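Local coordinates for RsfP (Uncultured bacterium, PDB 4GLJ), which binds the dye rhodamine B and, as a methylthioadenosine phosphorylase of the purine nucleoside phosphorylase family, probably splits methylthioadenosine with phosphate, at residues V96-S101 with L219-D224; K122-T127 with N200-K205; V172-P177 with D194-T199. All coordinates share one frame; numbering follows the deposited sequence.

All three contacts lie within the one phosphorylase-family region of the chain and nest along it: contact 3 lies within the loop closed by contact 2, which lies within that closed by contact 1. Centres of contacts 1 and 3 are about 10 Å apart; strands 92-101 and 195-197 are neighbours in one mixed sheet, and G100 N meets I196 O. Contact 2 sits about 12 Å from contact 3 and about 19 Å from contact 1, centre to centre. R124 ties its loop to M198, and N200, near the start of helix 200-209, reaches S97. Contacts 1 and 3 thus line the rhodamine and phosphate sites, while contacts 2 and 3 also reach neighbouring subunits.

Contact 1: V96-S101 with L219-D224; sequences VSAVGS and LVTDFD. With RHB (N-[9-(2-carboxyphenyl)-6-(diethylamino)-3H-xanthen-3-ylidene]-N-ethylethanaminium), chain C; PO4 (phosphate ion), chain D.
V99 O accepts a nearly straight bond from T221 N (2.9 Å), joining neighbouring parallel strands of the mixed phosphorylase sheet, 92-101 and 213-221. T221 OG1, modelled in two conformers, may add a second bond to V99 O in the one described (3.0 Å), from above the carbonyl plane. Further back, S97 O takes L219 N and V99 N gives to L219 O, the regular parallel pattern. Beyond T221 the register slips by one residue: S101 N bonds D222 O at 2.8 Å, while T221 O turns instead to N241. D224 N to S101 O closes the pairing past this corner. The C-terminal ends of both segments border the dye, and A98 N points its hydrogen at phosphate O2 (2.9 Å), consistent with a phosphorylase's phosphate site. G100 suits its place beside the dye because even a methyl group would run into rhodamine atom C6. On the other face, compact beta-branched residues fill the sheet surface, with V99 CG2 4.1 Å from V220 CG2. V220 CG1 also rests 3.9 Å from S101 CB. Towards the strand's start, L219 crosses V96 obliquely, and its CD1 touches V96 CG1 at 3.9 Å. S101 carries its OG anti to the backbone N (chi1 163°), where L106 O and Q103 N bind it; that oxygen lies 3.5 Å from F223 CD2.

Contact 2: K122-T127 with N200-K205; sequences KQRVST and NMPEAK
R124 and P202 cross at about a right angle, the arginine's aliphatic run passing the proline ring so that R124 CD lies 3.7 Å from P202 CD. The arginine chain is extended from CG to NE, so that its CD and CB rest against P202 CD while the guanidinium lies farther along. There NH1 makes a weak, bent bond to M201 O (2.9 Å, 121° at the hydrogen), with the acceptor at the edge of the flat group. Its stronger partners are M198 O at NH1 and the carboxylate of E175 at NE, so the guanidinium is held from several directions. Proline suits the other side: the peptide before P202 is cis, and its rigid ring turns towards the loop. P202 CB sits 3.6 Å from S126 CB, and P202 CG lies as close to V125 O. A small serine allows this near approach. K205, one helical turn further on, lays its CB 3.8 Å from S126 O. Its extended chain then takes NZ to a salt bridge with D119 and to a water. That water accepts from both K205 NZ (3.1 Å) and S126 OG (2.8 Å), joining two groups that do not meet directly. S126 O itself receives Q178 NE2 of the second subunit, and Q123 NE2 of that subunit reaches R124 O. The arrangement packs the N-terminal part of helix 200-209 against the loop following strand 111-119, at the subunit interface of the trimer known for this family.

Contact 3: V172-P177 with D194-T199; sequences VCIEGP and DIIGMT. With RHB (N-[9-(2-carboxyphenyl)-6-(diethylamino)-3H-xanthen-3-ylidene]-N-ethylethanaminium), chain C; PO4 (phosphate ion), chain D.
V172 N donates a bond to I195 O, 2.9 Å long and almost straight at 168°. V172 O takes G197 N in return, and G197 O takes I174 N, giving the staggered bonds of a parallel pair. The CA hydrogens of I196 and C173 lean on the same two oxygens. On one face V172 and I196 lie side by side, V172 CG1 being 3.9 Å from I196 CB. I196 CG1 stands anti to the backbone N (chi1 178°) and faces the ethyl arm of rhodamine, 3.6 Å from its C24, while CD1 crosses to I174 CG2 at 3.7 Å. An alanine here would keep CB against V172 but would probably open a gap between I174 and the dye's ethyl groups. I174 CG1 also touches M198 CG at 3.9 Å. The slim, flexible methionine runs on in an extended chain, with SD 3.7 Å from G176 CA. Glycine fits there because its phi is positive (81°) and a CB would strike that sulfur. Beyond SD, M198 CE lies 3.5 Å from P177 O, which is hydrogen-bonded to H136 of the third subunit. On the face opposite V172 and I196, C173 SG lies 3.4 Å from M198 C. The two segments belong to the beta-alpha-beta unit in which strand 169-173 and strand 195-197 are joined through helix 182-190, and whose second strand borders the rhodamine pocket.

Contact 1: V96-S101 with L219-D224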
loop_
_atom_site.group_PDB
_atom_site.type_symbol
_atom_site.label_atom_id
_atom_site.label_comp_id
_atom_site.label_asym_id
_atom_site.label_seq_id
_atom_site.Cartn_x
_atom_site.Cartn_y
_atom_site.Cartn_z
ATOM N N VAL A 96 -1.203 18.919 -15.094
ATOM C CA VAL A 96 -1.576 20.085 -14.370
ATOM C C VAL A 96 -2.493 19.620 -13.279
ATOM O O VAL A 96 -3.567 19.093 -13.586
ATOM C CB VAL A 96 -2.284 21.124 -15.262
ATOM C CG1 VAL A 96 -2.629 22.324 -14.368
ATOM C CG2 VAL A 96 -1.383 21.528 -16.467
ATOM N N SER A 97 -2.037 19.721 -12.022
ATOM C CA SER A 97 -2.718 19.061 -10.905
ATOM C C SER A 97 -2.941 19.938 -9.674
ATOM O O SER A 97 -2.023 20.687 -9.271
ATOM C CB SER A 97 -1.859 17.903 -10.461
ATOM O OG SER A 97 -1.818 17.050 -11.575
ATOM N N ALA A 98 -4.112 19.774 -9.042
ATOM C CA ALA A 98 -4.433 20.527 -7.832
ATOM C C ALA A 98 -3.733 19.776 -6.705
ATOM O O ALA A 98 -3.750 18.498 -6.680
ATOM C CB ALA A 98 -5.944 20.555 -7.569
ATOM N N VAL A 99 -3.096 20.518 -5.797
ATOM C CA VAL A 99 -2.422 19.873 -4.663
ATOM C C VAL A 99 -2.697 20.621 -3.368
ATOM O O VAL A 99 -3.166 21.791 -3.332
ATOM C CB VAL A 99 -0.865 19.774 -4.828
ATOM C CG1 VAL A 99 -0.534 18.856 -6.008
ATOM C CG2 VAL A 99 -0.233 21.184 -4.878
ATOM N N GLY A 100 -2.479 19.897 -2.283
ATOM C CA GLY A 100 -2.465 20.520 -0.973
ATOM C C GLY A 100 -1.062 20.854 -0.584
ATOM O O GLY A 100 -0.125 20.163 -0.948
ATOM N N SER A 101 -0.889 21.901 0.196
ATOM C CA SER A 101 0.462 22.254 0.647
ATOM C C SER A 101 0.774 21.620 1.996
ATOM O O SER A 101 -0.077 21.609 2.915
ATOM C CB SER A 101 0.588 23.783 0.838
ATOM O OG SER A 101 1.761 24.078 1.642
ATOM N N LEU A 219 -0.862 23.103 -8.652
ATOM C CA LEU A 219 -1.594 24.286 -8.270
ATOM C C LEU A 219 -2.039 24.100 -6.813
ATOM O O LEU A 219 -2.815 23.223 -6.502
ATOM C CB LEU A 219 -2.852 24.402 -9.145
ATOM C CG LEU A 219 -2.652 24.161 -10.656
ATOM C CD1 LEU A 219 -3.975 24.391 -11.387
ATOM C CD2 LEU A 219 -1.571 25.103 -11.170
ATOM N N VAL A 220 -1.501 24.925 -5.950
ATOM C CA VAL A 220 -1.803 24.862 -4.537
ATOM C C VAL A 220 -3.190 25.376 -4.258
ATOM O O VAL A 220 -3.544 26.563 -4.482
ATOM C CB VAL A 220 -0.725 25.589 -3.673
ATOM C CG1 VAL A 220 -1.104 25.410 -2.215
ATOM C CG2 VAL A 220 0.703 25.040 -3.979
ATOM N N THR A 221 -4.021 24.481 -3.759
ATOM C CA THR A 221 -5.407 24.859 -3.542
ATOM C C THR A 221 -5.705 25.089 -2.075
ATOM O O THR A 221 -6.718 25.732 -1.718
ATOM C CB THR A 221 -6.419 23.868 -4.119
ATOM O OG1 THR A 221 -6.064 22.544 -3.708
ATOM C CG2 THR A 221 -6.447 23.959 -5.647
ATOM N N ASP A 222 -4.834 24.630 -1.210
ATOM C CA ASP A 222 -5.012 24.950 0.202
ATOM C C ASP A 222 -3.917 24.224 0.996
ATOM O O ASP A 222 -3.124 23.501 0.438
ATOM C CB ASP A 222 -6.451 24.616 0.709
ATOM C CG ASP A 222 -6.853 25.410 1.997
ATOM O OD1 ASP A 222 -5.989 26.136 2.569
ATOM O OD2 ASP A 222 -8.029 25.294 2.464
ATOM N N PHE A 223 -3.824 24.531 2.274
ATOM C CA PHE A 223 -2.969 23.756 3.132
ATOM C C PHE A 223 -3.733 22.445 3.175
ATOM O O PHE A 223 -4.971 22.418 3.004
ATOM C CB PHE A 223 -2.639 24.527 4.422
ATOM C CG PHE A 223 -1.799 25.774 4.187
ATOM C CD1 PHE A 223 -2.371 27.072 4.320
ATOM C CD2 PHE A 223 -0.420 25.662 3.812
ATOM C CE1 PHE A 223 -1.590 28.211 4.091
ATOM C CE2 PHE A 223 0.353 26.798 3.590
ATOM C CZ PHE A 223 -0.220 28.068 3.737
ATOM N N ASP A 224 -2.989 21.369 3.371
ATOM C CA ASP A 224 -3.594 20.115 3.679
ATOM C C ASP A 224 -4.189 20.496 5.027
ATOM O O ASP A 224 -4.068 21.643 5.472
ATOM C CB ASP A 224 -2.569 18.990 3.644
ATOM C CG ASP A 224 -3.221 17.657 3.479
ATOM O OD1 ASP A 224 -4.352 17.525 2.945
ATOM O OD2 ASP A 224 -2.669 16.693 4.018
HETATM O O2 RHB C . -8.154 22.900 0.481
HETATM C C26 RHB C . -9.142 23.403 -0.100
HETATM C C19 RHB C . -9.673 22.627 -1.275
HETATM C C14 RHB C . -9.246 21.334 -1.438
HETATM C C15 RHB C . -9.712 20.580 -2.509
HETATM C C16 RHB C . -10.581 21.121 -3.450
HETATM C C17 RHB C . -11.003 22.437 -3.302
HETATM C C18 RHB C . -10.539 23.177 -2.220
HETATM C C9 RHB C . -8.354 20.697 -0.440
HETATM C C8 RHB C . -8.562 20.941 1.003
HETATM C C13 RHB C . -9.572 21.818 1.373
HETATM C C12 RHB C . -9.785 22.098 2.712
HETATM C C11 RHB C . -9.003 21.498 3.693
HETATM N N1 RHB C . -9.309 21.847 5.038
HETATM C C35 RHB C . -10.722 21.542 5.346
HETATM C C36 RHB C . -11.575 22.795 5.393
HETATM C C22 RHB C . -8.445 21.180 6.037
HETATM C C23 RHB C . -9.264 20.709 7.228
HETATM C C10 RHB C . -7.977 20.605 3.312
HETATM C C7 RHB C . -7.746 20.306 1.948
HETATM O O1 RHB C . -6.730 19.433 1.524
HETATM C C1 RHB C . -6.499 19.147 0.171
HETATM C C2 RHB C . -7.286 19.751 -0.831
HETATM C C6 RHB C . -5.491 18.263 -0.251
HETATM C C5 RHB C . -5.338 18.046 -1.635
HETATM C C4 RHB C . -6.113 18.657 -2.604
HETATM C C3 RHB C . -7.104 19.518 -2.193
HETATM N N2 RHB C . -4.414 17.136 -2.107
HETATM C C24 RHB C . -4.472 16.142 -1.056
HETATM C C25 RHB C . -4.632 14.813 -1.736
HETATM C C33 RHB C . -5.066 16.428 -3.211
HETATM C C34 RHB C . -5.292 17.344 -4.405
HETATM O O3 RHB C . -9.636 24.508 0.261
HETATM P P PO4 D . -5.911 16.394 -9.909
HETATM O O1 PO4 D . -6.936 16.315 -8.815
HETATM O O2 PO4 D . -5.881 17.869 -10.233
HETATM O O3 PO4 D . -4.660 15.873 -9.305
HETATM O O4 PO4 D . -6.297 15.603 -11.154
#

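Contact 2: K122-T127 with N200-K205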
loop_
_atom_site.group_PDB
_atom_site.type_symbol
_atom_site.label_atom_id
_atom_site.label_comp_id
_atom_site.label_asym_id
_atom_site.label_seq_id
_atom_site.Cartn_x
_atom_site.Cartn_y
_atom_site.Cartn_z
ATOM N N LYS A 122 -2.033 2.743 -3.506
ATOM C CA LYS A 122 -2.159 1.357 -3.028
ATOM C C LYS A 122 -2.716 0.425 -4.052
ATOM O O LYS A 122 -2.269 -0.750 -4.196
ATOM C CB LYS A 122 -3.060 1.376 -1.788
ATOM C CG LYS A 122 -2.438 2.158 -0.600
ATOM C CD LYS A 122 -3.494 2.347 0.487
ATOM C CE LYS A 122 -2.943 3.202 1.670
ATOM N NZ LYS A 122 -3.764 3.066 2.898
ATOM N N GLN A 123 -3.723 0.935 -4.772
ATOM C CA GLN A 123 -4.587 0.052 -5.542
ATOM C C GLN A 123 -4.614 0.308 -7.030
ATOM O O GLN A 123 -5.546 -0.075 -7.705
ATOM C CB GLN A 123 -6.009 0.159 -4.966
ATOM C CG GLN A 123 -6.043 -0.492 -3.584
ATOM C CD GLN A 123 -7.205 -0.045 -2.701
ATOM O OE1 GLN A 123 -8.272 0.411 -3.211
ATOM N NE2 GLN A 123 -7.048 -0.261 -1.355
ATOM N N ARG A 124 -3.584 0.888 -7.577
ATOM C CA ARG A 124 -3.585 1.250 -8.969
ATOM C C ARG A 124 -2.630 0.398 -9.759
ATOM O O ARG A 124 -1.614 0.052 -9.251
ATOM C CB ARG A 124 -3.253 2.717 -9.098
ATOM C CG ARG A 124 -4.288 3.585 -8.441
ATOM C CD ARG A 124 -3.747 4.934 -8.197
ATOM N NE ARG A 124 -4.548 5.698 -7.287
ATOM C CZ ARG A 124 -4.538 7.003 -7.242
ATOM N NH1 ARG A 124 -3.785 7.659 -8.073
ATOM N NH2 ARG A 124 -5.273 7.634 -6.382
ATOM N N VAL A 125 -2.980 0.026 -10.982
ATOM C CA VAL A 125 -2.052 -0.756 -11.743
ATOM C C VAL A 125 -0.971 0.247 -12.143
ATOM O O VAL A 125 -1.281 1.250 -12.777
ATOM C CB VAL A 125 -2.705 -1.366 -12.987
ATOM C CG1 VAL A 125 -1.640 -2.178 -13.802
ATOM C CG2 VAL A 125 -3.852 -2.216 -12.519
ATOM N N SER A 126 0.305 -0.040 -11.842
ATOM C CA SER A 126 1.288 1.048 -11.971
ATOM C C SER A 126 2.412 0.719 -13.002
ATOM O O SER A 126 3.466 1.363 -13.024
ATOM C CB SER A 126 1.882 1.377 -10.583
ATOM O OG SER A 126 2.406 0.144 -10.060
ATOM N N THR A 127 2.115 -0.215 -13.901
ATOM C CA THR A 127 3.044 -0.598 -14.977
ATOM C C THR A 127 2.242 -1.180 -16.117
ATOM O O THR A 127 1.114 -1.686 -15.962
ATOM C CB THR A 127 4.077 -1.649 -14.473
ATOM O OG1 THR A 127 4.985 -1.998 -15.525
ATOM C CG2 THR A 127 3.397 -2.940 -14.005
ATOM N N ASN A 200 -0.792 11.949 -9.696
ATOM C CA ASN A 200 0.373 11.923 -10.570
ATOM C C ASN A 200 1.166 10.610 -10.499
ATOM O O ASN A 200 2.046 10.380 -11.326
ATOM C CB ASN A 200 1.220 13.197 -10.386
ATOM C CG ASN A 200 0.535 14.434 -11.065
ATOM O OD1 ASN A 200 1.210 15.238 -11.672
ATOM N ND2 ASN A 200 -0.832 14.472 -11.103
ATOM N N MET A 201 0.783 9.718 -9.584
ATOM C CA MET A 201 1.174 8.296 -9.637
ATOM C C MET A 201 -0.095 7.486 -9.810
ATOM O O MET A 201 -1.047 7.696 -9.074
ATOM C CB MET A 201 1.923 7.880 -8.360
ATOM C CG MET A 201 3.324 8.487 -8.235
ATOM S SD MET A 201 4.427 7.604 -9.393
ATOM C CE MET A 201 5.997 8.382 -9.032
ATOM N N PRO A 202 -0.138 6.541 -10.757
ATOM C CA PRO A 202 1.036 5.980 -11.471
ATOM C C PRO A 202 1.325 6.705 -12.794
ATOM O O PRO A 202 2.183 6.248 -13.514
ATOM C CB PRO A 202 0.593 4.532 -11.749
ATOM C CG PRO A 202 -0.885 4.711 -12.011
ATOM C CD PRO A 202 -1.332 5.673 -10.928
ATOM N N GLU A 203 0.651 7.836 -13.037
ATOM C CA GLU A 203 0.778 8.573 -14.348
ATOM C C GLU A 203 2.244 8.835 -14.683
ATOM O O GLU A 203 2.653 8.553 -15.832
ATOM C CB GLU A 203 0.013 9.872 -14.265
ATOM C CG GLU A 203 -0.594 10.391 -15.533
ATOM C CD GLU A 203 -1.445 11.623 -15.256
ATOM O OE1 GLU A 203 -0.832 12.706 -14.988
ATOM O OE2 GLU A 203 -2.707 11.524 -15.204
ATOM N N ALA A 204 3.054 9.264 -13.691
ATOM C CA ALA A 204 4.489 9.536 -13.985
ATOM C C ALA A 204 5.274 8.251 -14.360
ATOM O O ALA A 204 6.183 8.292 -15.227
ATOM C CB ALA A 204 5.213 10.271 -12.837
ATOM N N LYS A 205 4.989 7.141 -13.654
ATOM C CA LYS A 205 5.630 5.839 -13.942
ATOM C C LYS A 205 5.271 5.372 -15.393
ATOM O O LYS A 205 6.117 4.848 -16.126
ATOM C CB LYS A 205 5.130 4.781 -12.901
ATOM C CG LYS A 205 5.757 5.019 -11.510
ATOM C CD LYS A 205 5.192 3.986 -10.512
ATOM C CE LYS A 205 6.077 4.118 -9.249
ATOM N NZ LYS A 205 5.505 3.380 -8.046
HETATM O O HOH W 1 5.087 0.638 -9.333
#

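Contact 3: V172-P177 with D194-T199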
loop_
_atom_site.group_PDB
_atom_site.type_symbol
_atom_site.label_atom_id
_atom_site.label_comp_id
_atom_site.label_asym_id
_atom_site.label_seq_id
_atom_site.Cartn_x
_atom_site.Cartn_y
_atom_site.Cartn_z
ATOM N N VAL A 172 3.889 14.073 -2.751
ATOM C CA VAL A 172 3.554 12.727 -2.262
ATOM C C VAL A 172 2.156 12.436 -2.835
ATOM O O VAL A 172 1.250 13.234 -2.697
ATOM C CB VAL A 172 3.605 12.602 -0.709
ATOM C CG1 VAL A 172 2.680 13.610 -0.065
ATOM C CG2 VAL A 172 3.104 11.194 -0.301
ATOM N N CYS A 173 1.991 11.233 -3.428
ATOM C CA CYS A 173 0.747 10.865 -4.053
ATOM C C CYS A 173 0.089 9.835 -3.161
ATOM O O CYS A 173 0.660 8.795 -2.961
ATOM C CB CYS A 173 0.993 10.212 -5.399
ATOM S SG CYS A 173 -0.558 10.211 -6.407
ATOM N N ILE A 174 -1.161 10.102 -2.763
ATOM C CA ILE A 174 -1.875 9.159 -1.906
ATOM C C ILE A 174 -3.032 8.594 -2.697
ATOM O O ILE A 174 -3.415 9.112 -3.799
ATOM C CB ILE A 174 -2.363 9.854 -0.597
ATOM C CG1 ILE A 174 -3.413 10.961 -0.907
ATOM C CG2 ILE A 174 -1.157 10.348 0.261
ATOM C CD1 ILE A 174 -4.217 11.374 0.350
ATOM N N GLU A 175 -3.594 7.520 -2.165
ATOM C CA GLU A 175 -4.656 6.791 -2.847
ATOM C C GLU A 175 -5.954 7.628 -2.913
ATOM O O GLU A 175 -6.578 7.641 -3.943
ATOM C CB GLU A 175 -4.921 5.443 -2.113
ATOM C CG GLU A 175 -5.958 4.553 -2.805
ATOM C CD GLU A 175 -5.548 4.290 -4.274
ATOM O OE1 GLU A 175 -4.423 3.798 -4.478
ATOM O OE2 GLU A 175 -6.317 4.553 -5.275
ATOM N N GLY A 176 -6.340 8.274 -1.810
ATOM C CA GLY A 176 -7.599 9.049 -1.808
ATOM C C GLY A 176 -8.718 8.026 -1.585
ATOM O O GLY A 176 -8.435 6.852 -1.304
ATOM N N PRO A 177 -9.996 8.427 -1.740
ATOM C CA PRO A 177 -10.365 9.784 -2.075
ATOM C C PRO A 177 -10.385 10.735 -0.867
ATOM O O PRO A 177 -10.516 11.933 -1.101
ATOM C CB PRO A 177 -11.771 9.591 -2.692
ATOM C CG PRO A 177 -12.371 8.440 -1.874
ATOM C CD PRO A 177 -11.171 7.519 -1.676
ATOM N N ASP A 194 6.441 18.097 0.228
ATOM C CA ASP A 194 6.100 19.523 0.224
ATOM C C ASP A 194 4.645 19.783 -0.188
ATOM O O ASP A 194 4.038 20.746 0.270
ATOM C CB ASP A 194 7.043 20.230 -0.762
ATOM C CG ASP A 194 8.505 20.136 -0.306
ATOM O OD1 ASP A 194 9.347 19.569 -1.044
ATOM O OD2 ASP A 194 8.794 20.598 0.845
ATOM N N ILE A 195 4.134 18.936 -1.065
ATOM C CA ILE A 195 2.783 19.014 -1.591
ATOM C C ILE A 195 2.228 17.563 -1.691
ATOM O O ILE A 195 2.994 16.611 -1.793
ATOM C CB ILE A 195 2.737 19.717 -2.953
ATOM C CG1 ILE A 195 3.580 18.962 -4.013
ATOM C CG2 ILE A 195 3.184 21.194 -2.783
ATOM C CD1 ILE A 195 3.589 19.554 -5.429
ATOM N N ILE A 196 0.904 17.469 -1.674
ATOM C CA ILE A 196 0.158 16.260 -1.675
ATOM C C ILE A 196 -0.902 16.257 -2.742
ATOM O O ILE A 196 -1.750 17.194 -2.851
ATOM C CB ILE A 196 -0.426 15.951 -0.257
ATOM C CG1 ILE A 196 -1.280 14.640 -0.276
ATOM C CG2 ILE A 196 -1.241 17.120 0.295
ATOM C CD1 ILE A 196 -1.230 13.977 1.082
ATOM N N GLY A 197 -0.935 15.187 -3.517
ATOM C CA GLY A 197 -1.994 15.075 -4.519
ATOM C C GLY A 197 -2.413 13.592 -4.620
ATOM O O GLY A 197 -1.949 12.785 -3.823
ATOM N N MET A 198 -3.333 13.260 -5.547
ATOM C CA MET A 198 -3.876 11.874 -5.604
ATOM C C MET A 198 -3.695 11.256 -6.965
ATOM O O MET A 198 -4.157 10.111 -7.186
ATOM C CB MET A 198 -5.366 11.897 -5.220
ATOM C CG MET A 198 -5.612 12.466 -3.805
ATOM S SD MET A 198 -7.352 12.345 -3.373
ATOM C CE MET A 198 -7.291 13.082 -1.760
ATOM N N THR A 199 -3.103 12.007 -7.907
ATOM C CA THR A 199 -3.228 11.522 -9.315
ATOM C C THR A 199 -1.899 11.304 -10.101
ATOM O O THR A 199 -1.912 10.566 -11.121
ATOM C CB THR A 199 -4.088 12.511 -10.184
ATOM O OG1 THR A 199 -3.485 13.832 -10.091
ATOM C CG2 THR A 199 -5.479 12.586 -9.694
HETATM O O2 RHB C . -8.154 22.900 0.481
HETATM C C26 RHB C . -9.142 23.403 -0.100
HETATM C C19 RHB C . -9.673 22.627 -1.275
HETATM C C14 RHB C . -9.246 21.334 -1.438
HETATM C C15 RHB C . -9.712 20.580 -2.509
HETATM C C16 RHB C . -10.581 21.121 -3.450
HETATM C C17 RHB C . -11.003 22.437 -3.302
HETATM C C18 RHB C . -10.539 23.177 -2.220
HETATM C C9 RHB C . -8.354 20.697 -0.440
HETATM C C8 RHB C . -8.562 20.941 1.003
HETATM C C13 RHB C . -9.572 21.818 1.373
HETATM C C12 RHB C . -9.785 22.098 2.712
HETATM C C11 RHB C . -9.003 21.498 3.693
HETATM N N1 RHB C . -9.309 21.847 5.038
HETATM C C35 RHB C . -10.722 21.542 5.346
HETATM C C36 RHB C . -11.575 22.795 5.393
HETATM C C22 RHB C . -8.445 21.180 6.037
HETATM C C23 RHB C . -9.264 20.709 7.228
HETATM C C10 RHB C . -7.977 20.605 3.312
HETATM C C7 RHB C . -7.746 20.306 1.948
HETATM O O1 RHB C . -6.730 19.433 1.524
HETATM C C1 RHB C . -6.499 19.147 0.171
HETATM C C2 RHB C . -7.286 19.751 -0.831
HETATM C C6 RHB C . -5.491 18.263 -0.251
HETATM C C5 RHB C . -5.338 18.046 -1.635
HETATM C C4 RHB C . -6.113 18.657 -2.604
HETATM C C3 RHB C . -7.104 19.518 -2.193
HETATM N N2 RHB C . -4.414 17.136 -2.107
HETATM C C24 RHB C . -4.472 16.142 -1.056
HETATM C C25 RHB C . -4.632 14.813 -1.736
HETATM C C33 RHB C . -5.066 16.428 -3.211
HETATM C C34 RHB C . -5.292 17.344 -4.405
HETATM O O3 RHB C . -9.636 24.508 0.261
HETATM P P PO4 D . -5.911 16.394 -9.909
HETATM O O1 PO4 D . -6.936 16.315 -8.815
HETATM O O2 PO4 D . -5.881 17.869 -10.233
HETATM O O3 PO4 D . -4.660 15.873 -9.305
HETATM O O4 PO4 D . -6.297 15.603 -11.154
#